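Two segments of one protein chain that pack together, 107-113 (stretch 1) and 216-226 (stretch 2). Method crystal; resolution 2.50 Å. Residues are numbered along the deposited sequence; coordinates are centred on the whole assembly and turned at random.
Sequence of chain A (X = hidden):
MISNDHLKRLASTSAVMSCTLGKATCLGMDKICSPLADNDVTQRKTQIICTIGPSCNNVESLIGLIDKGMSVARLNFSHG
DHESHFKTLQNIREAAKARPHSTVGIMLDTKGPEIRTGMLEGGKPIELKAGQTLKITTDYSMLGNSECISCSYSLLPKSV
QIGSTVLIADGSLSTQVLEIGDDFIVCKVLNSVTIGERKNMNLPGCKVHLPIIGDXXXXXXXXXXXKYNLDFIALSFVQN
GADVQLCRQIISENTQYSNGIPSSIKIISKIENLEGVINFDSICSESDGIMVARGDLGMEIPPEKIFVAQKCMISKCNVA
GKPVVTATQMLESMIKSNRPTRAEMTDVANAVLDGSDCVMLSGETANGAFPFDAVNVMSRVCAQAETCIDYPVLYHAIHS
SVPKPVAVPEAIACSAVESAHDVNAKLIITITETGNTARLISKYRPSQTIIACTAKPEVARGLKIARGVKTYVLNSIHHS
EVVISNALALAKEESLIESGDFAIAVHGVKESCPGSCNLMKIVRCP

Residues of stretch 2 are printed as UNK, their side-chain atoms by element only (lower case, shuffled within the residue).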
# COMPACT_ATOMS: atom_id res chain seq x y z
N MET A 107 -17.08 24.16 -30.80
CA MET A 107 -17.13 24.94 -29.56
C MET A 107 -17.21 26.44 -29.85
O MET A 107 -16.41 26.99 -30.62
CB MET A 107 -15.87 24.65 -28.72
CG MET A 107 -15.63 25.60 -27.54
SD MET A 107 -14.08 25.27 -26.65
CE MET A 107 -14.51 23.83 -25.68
N LEU A 108 -18.19 27.09 -29.23
CA LEU A 108 -18.28 28.54 -29.25
C LEU A 108 -17.72 29.08 -27.92
O LEU A 108 -18.17 28.70 -26.84
CB LEU A 108 -19.73 28.99 -29.48
CG LEU A 108 -20.07 30.48 -29.54
CD1 LEU A 108 -21.31 30.72 -30.39
CD2 LEU A 108 -20.27 31.06 -28.14
N ASP A 109 -16.71 29.93 -28.03
CA ASP A 109 -16.05 30.54 -26.88
C ASP A 109 -16.53 31.98 -26.82
O ASP A 109 -16.24 32.77 -27.73
CB ASP A 109 -14.52 30.48 -27.07
CG ASP A 109 -13.74 30.90 -25.82
OD1 ASP A 109 -14.05 31.95 -25.21
OD2 ASP A 109 -12.79 30.17 -25.46
N THR A 110 -17.26 32.33 -25.77
CA THR A 110 -17.89 33.66 -25.67
C THR A 110 -16.86 34.76 -25.51
O THR A 110 -15.80 34.55 -24.92
CB THR A 110 -18.91 33.77 -24.52
OG1 THR A 110 -18.26 33.55 -23.26
CG2 THR A 110 -20.04 32.76 -24.70
N LYS A 111 -17.18 35.93 -26.05
CA LYS A 111 -16.39 37.14 -25.86
C LYS A 111 -16.28 37.49 -24.37
O LYS A 111 -15.20 37.78 -23.88
CB LYS A 111 -17.01 38.30 -26.65
CG LYS A 111 -16.20 39.58 -26.62
CD LYS A 111 -16.85 40.66 -27.48
CE LYS A 111 -16.03 41.94 -27.46
NZ LYS A 111 -16.46 42.88 -28.54
N GLY A 112 -17.41 37.46 -23.67
CA GLY A 112 -17.43 37.74 -22.24
C GLY A 112 -17.13 39.19 -21.88
O GLY A 112 -17.09 40.06 -22.75
N PRO A 113 -16.91 39.46 -20.58
CA PRO A 113 -16.73 40.82 -20.09
C PRO A 113 -15.31 41.35 -20.32
O PRO A 113 -14.58 41.60 -19.36
CB PRO A 113 -17.02 40.69 -18.59
CG PRO A 113 -16.63 39.30 -18.25
CD PRO A 113 -16.85 38.47 -19.49
N UNK A 216 -24.42 40.78 -26.12
CA UNK A 216 -23.77 40.11 -27.25
C UNK A 216 -23.56 38.61 -27.00
O UNK A 216 -23.75 37.79 -27.91
c UNK A 216 -20.51 40.69 -29.28
c UNK A 216 -22.45 40.79 -27.64
n UNK A 216 -20.40 39.01 -31.14
c UNK A 216 -19.63 39.75 -30.10
c UNK A 216 -21.54 39.91 -28.48
N UNK A 217 -23.17 38.26 -25.77
CA UNK A 217 -22.95 36.85 -25.41
C UNK A 217 -24.25 36.06 -25.55
O UNK A 217 -24.26 34.97 -26.12
c UNK A 217 -21.07 37.44 -23.79
o UNK A 217 -20.88 38.05 -22.71
c UNK A 217 -22.39 36.72 -23.99
o UNK A 217 -20.21 37.40 -24.70
N UNK A 218 -25.34 36.62 -25.03
CA UNK A 218 -26.68 36.02 -25.15
C UNK A 218 -27.06 35.81 -26.61
O UNK A 218 -27.56 34.76 -26.98
c UNK A 218 -31.17 36.40 -22.31
c UNK A 218 -27.73 36.90 -24.48
n UNK A 218 -32.10 35.71 -22.96
n UNK A 218 -30.03 36.71 -22.93
n UNK A 218 -31.37 36.77 -21.05
c UNK A 218 -28.92 37.46 -22.34
c UNK A 218 -27.61 37.02 -22.96
N UNK A 219 -26.79 36.83 -27.43
CA UNK A 219 -27.07 36.77 -28.85
C UNK A 219 -26.30 35.66 -29.52
O UNK A 219 -26.87 34.90 -30.31
c UNK A 219 -27.65 38.03 -33.06
n UNK A 219 -27.94 38.09 -31.74
c UNK A 219 -25.75 37.99 -31.96
n UNK A 219 -26.31 37.96 -33.19
c UNK A 219 -26.80 38.07 -31.03
c UNK A 219 -26.78 38.12 -29.52
N UNK A 220 -25.02 35.54 -29.20
CA UNK A 220 -24.18 34.49 -29.76
C UNK A 220 -24.61 33.10 -29.29
O UNK A 220 -24.56 32.14 -30.06
o UNK A 220 -22.64 36.40 -31.11
o UNK A 220 -21.22 36.57 -29.44
c UNK A 220 -22.16 35.99 -30.03
c UNK A 220 -22.71 34.72 -29.41
N UNK A 221 -25.03 32.99 -28.03
CA UNK A 221 -25.45 31.70 -27.47
C UNK A 221 -26.73 31.22 -28.15
O UNK A 221 -26.80 30.09 -28.64
c UNK A 221 -25.64 31.77 -25.94
c UNK A 221 -26.43 30.57 -25.43
c UNK A 221 -24.33 32.32 -23.80
c UNK A 221 -24.28 31.84 -25.23
N UNK A 222 -27.74 32.09 -28.18
CA UNK A 222 -29.04 31.76 -28.75
C UNK A 222 -28.99 31.68 -30.27
O UNK A 222 -29.41 30.67 -30.84
c UNK A 222 -30.28 32.81 -26.80
c UNK A 222 -30.13 32.78 -28.32
c UNK A 222 -31.46 32.47 -28.99
N UNK A 223 -28.47 32.73 -30.91
CA UNK A 223 -28.56 32.87 -32.36
C UNK A 223 -27.40 32.27 -33.15
O UNK A 223 -27.36 32.38 -34.38
c UNK A 223 -28.73 34.35 -32.75
o UNK A 223 -31.10 34.12 -32.67
o UNK A 223 -30.23 36.03 -31.99
c UNK A 223 -30.12 34.87 -32.45
N UNK A 224 -26.47 31.63 -32.46
CA UNK A 224 -25.41 30.90 -33.15
C UNK A 224 -25.25 29.47 -32.61
O UNK A 224 -25.50 28.51 -33.34
c UNK A 224 -22.19 31.63 -36.41
c UNK A 224 -23.15 31.25 -34.22
c UNK A 224 -21.41 30.49 -36.27
c UNK A 224 -24.09 31.66 -33.13
c UNK A 224 -23.05 32.01 -35.39
c UNK A 224 -22.37 30.11 -34.10
c UNK A 224 -21.51 29.72 -35.11
N UNK A 225 -24.87 29.34 -31.34
CA UNK A 225 -24.67 28.03 -30.70
C UNK A 225 -25.92 27.16 -30.71
O UNK A 225 -25.88 26.01 -31.13
c UNK A 225 -24.14 28.20 -29.28
N UNK A 226 -27.05 27.71 -30.26
CA UNK A 226 -28.29 26.94 -30.26
C UNK A 226 -28.86 26.84 -31.66
O UNK A 226 -29.25 25.75 -32.10
c UNK A 226 -28.59 26.11 -27.36
c UNK A 226 -30.02 28.12 -26.95
c UNK A 226 -28.92 27.53 -27.81
c UNK A 226 -29.30 27.55 -29.29
O HOH W 1 -19.83 35.98 -27.06
O HOH W 2 -19.16 40.19 -24.82

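Position 216 opens the helical stretch with a side chain of four carbons in a row ending in a nitrogen, an unbranched chain that only lysine has. It is Lys216, and its CE lies 3.9 Å from CD of Lys111, so the two aliphatic stems pass each other.

Position 217 carries two carbons, the second bearing two oxygens: a short carboxylate, hence Asp217. Its CB points toward stretch 1, and OD1 accepts a hydrogen bond from the backbone N of Gly112, 3.0 Å away at a nearly straight 159°. The same OD1 sits 3.9 Å from CB of Thr110.

At position 218 there are three carbons, a nitrogen, then a carbon with two more nitrogens, the guanidinium of Arg218. Its CB points away from stretch 1, and it makes no contact there.

Position 219 has one carbon followed by a five-membered ring of three carbons and two nitrogens. This is His219, on the exposed side and out of reach of stretch 1.

Position 220 repeats the two-carbon, two-oxygen pattern, giving Asp220. Its carboxylate holds Lys216 one helical turn back in a salt bridge, with NZ of Lys216 3.1 Å from OD2 of Asp220. Its backbone O also lies 3.6 Å from CD1 of Leu108.

Position 221 shows four carbons forked at the first, one arm two carbons long, which fits isoleucine rather than leucine. The CA-to-CB bond of Ile221 points sideways, and its CG1 lies 4.4 Å from CG2 of Thr110.

Position 222 has three carbons, one carrying two others: Val222, out of reach. Position 223 again has two carbons and two oxygens, so Asp223, likewise out of reach.

Position 224 has one carbon and a six-carbon ring with no oxygen, which makes it Phe224. Its CD2 lies 3.9 Å from CD1 of Leu108, met obliquely by the ring.

Position 225 has a single side-chain carbon, Ala225; that CB is 3.9 Å from CD1 of Leu108. Position 226 ends the stretch with four carbons forked at the second, Leu226, which does not reach stretch 1.

The strand and helix run nearly antiparallel, at 161°, with axes approaching to 9.5 Å. One end of the contact is apolar: Leu108 inserts CD1 near Phe224 and Ala225, where the helix widens into a pi-type turn and the O of Asp220 accepts from both Phe224 N, weakly, and Ala225 N, each at 3.1 Å. The other end is polar and built around one carboxylate oxygen. Besides binding Gly112 directly, OD1 of Asp217 receives a water hydrogen bond at 2.8 Å from water 1, which accepts from Lys111 N (2.8 Å) and donates to Asp220 OD2 (2.8 Å). Water 2 donates to OD1 of Asp217 at 3.0 Å and to Gly112 O at 2.9 Å. The design rule is economical: aim an acidic side chain at loop backbone, let water complete its coordination, and seat the strand's leucine against the Phe224 ring, the CB of Ala225 and the backbone where the helix widens. Gly112 suits its bend, since its phi of 69° favours glycine.

Stretch 2 (216-226) KDRHDIVDFAL
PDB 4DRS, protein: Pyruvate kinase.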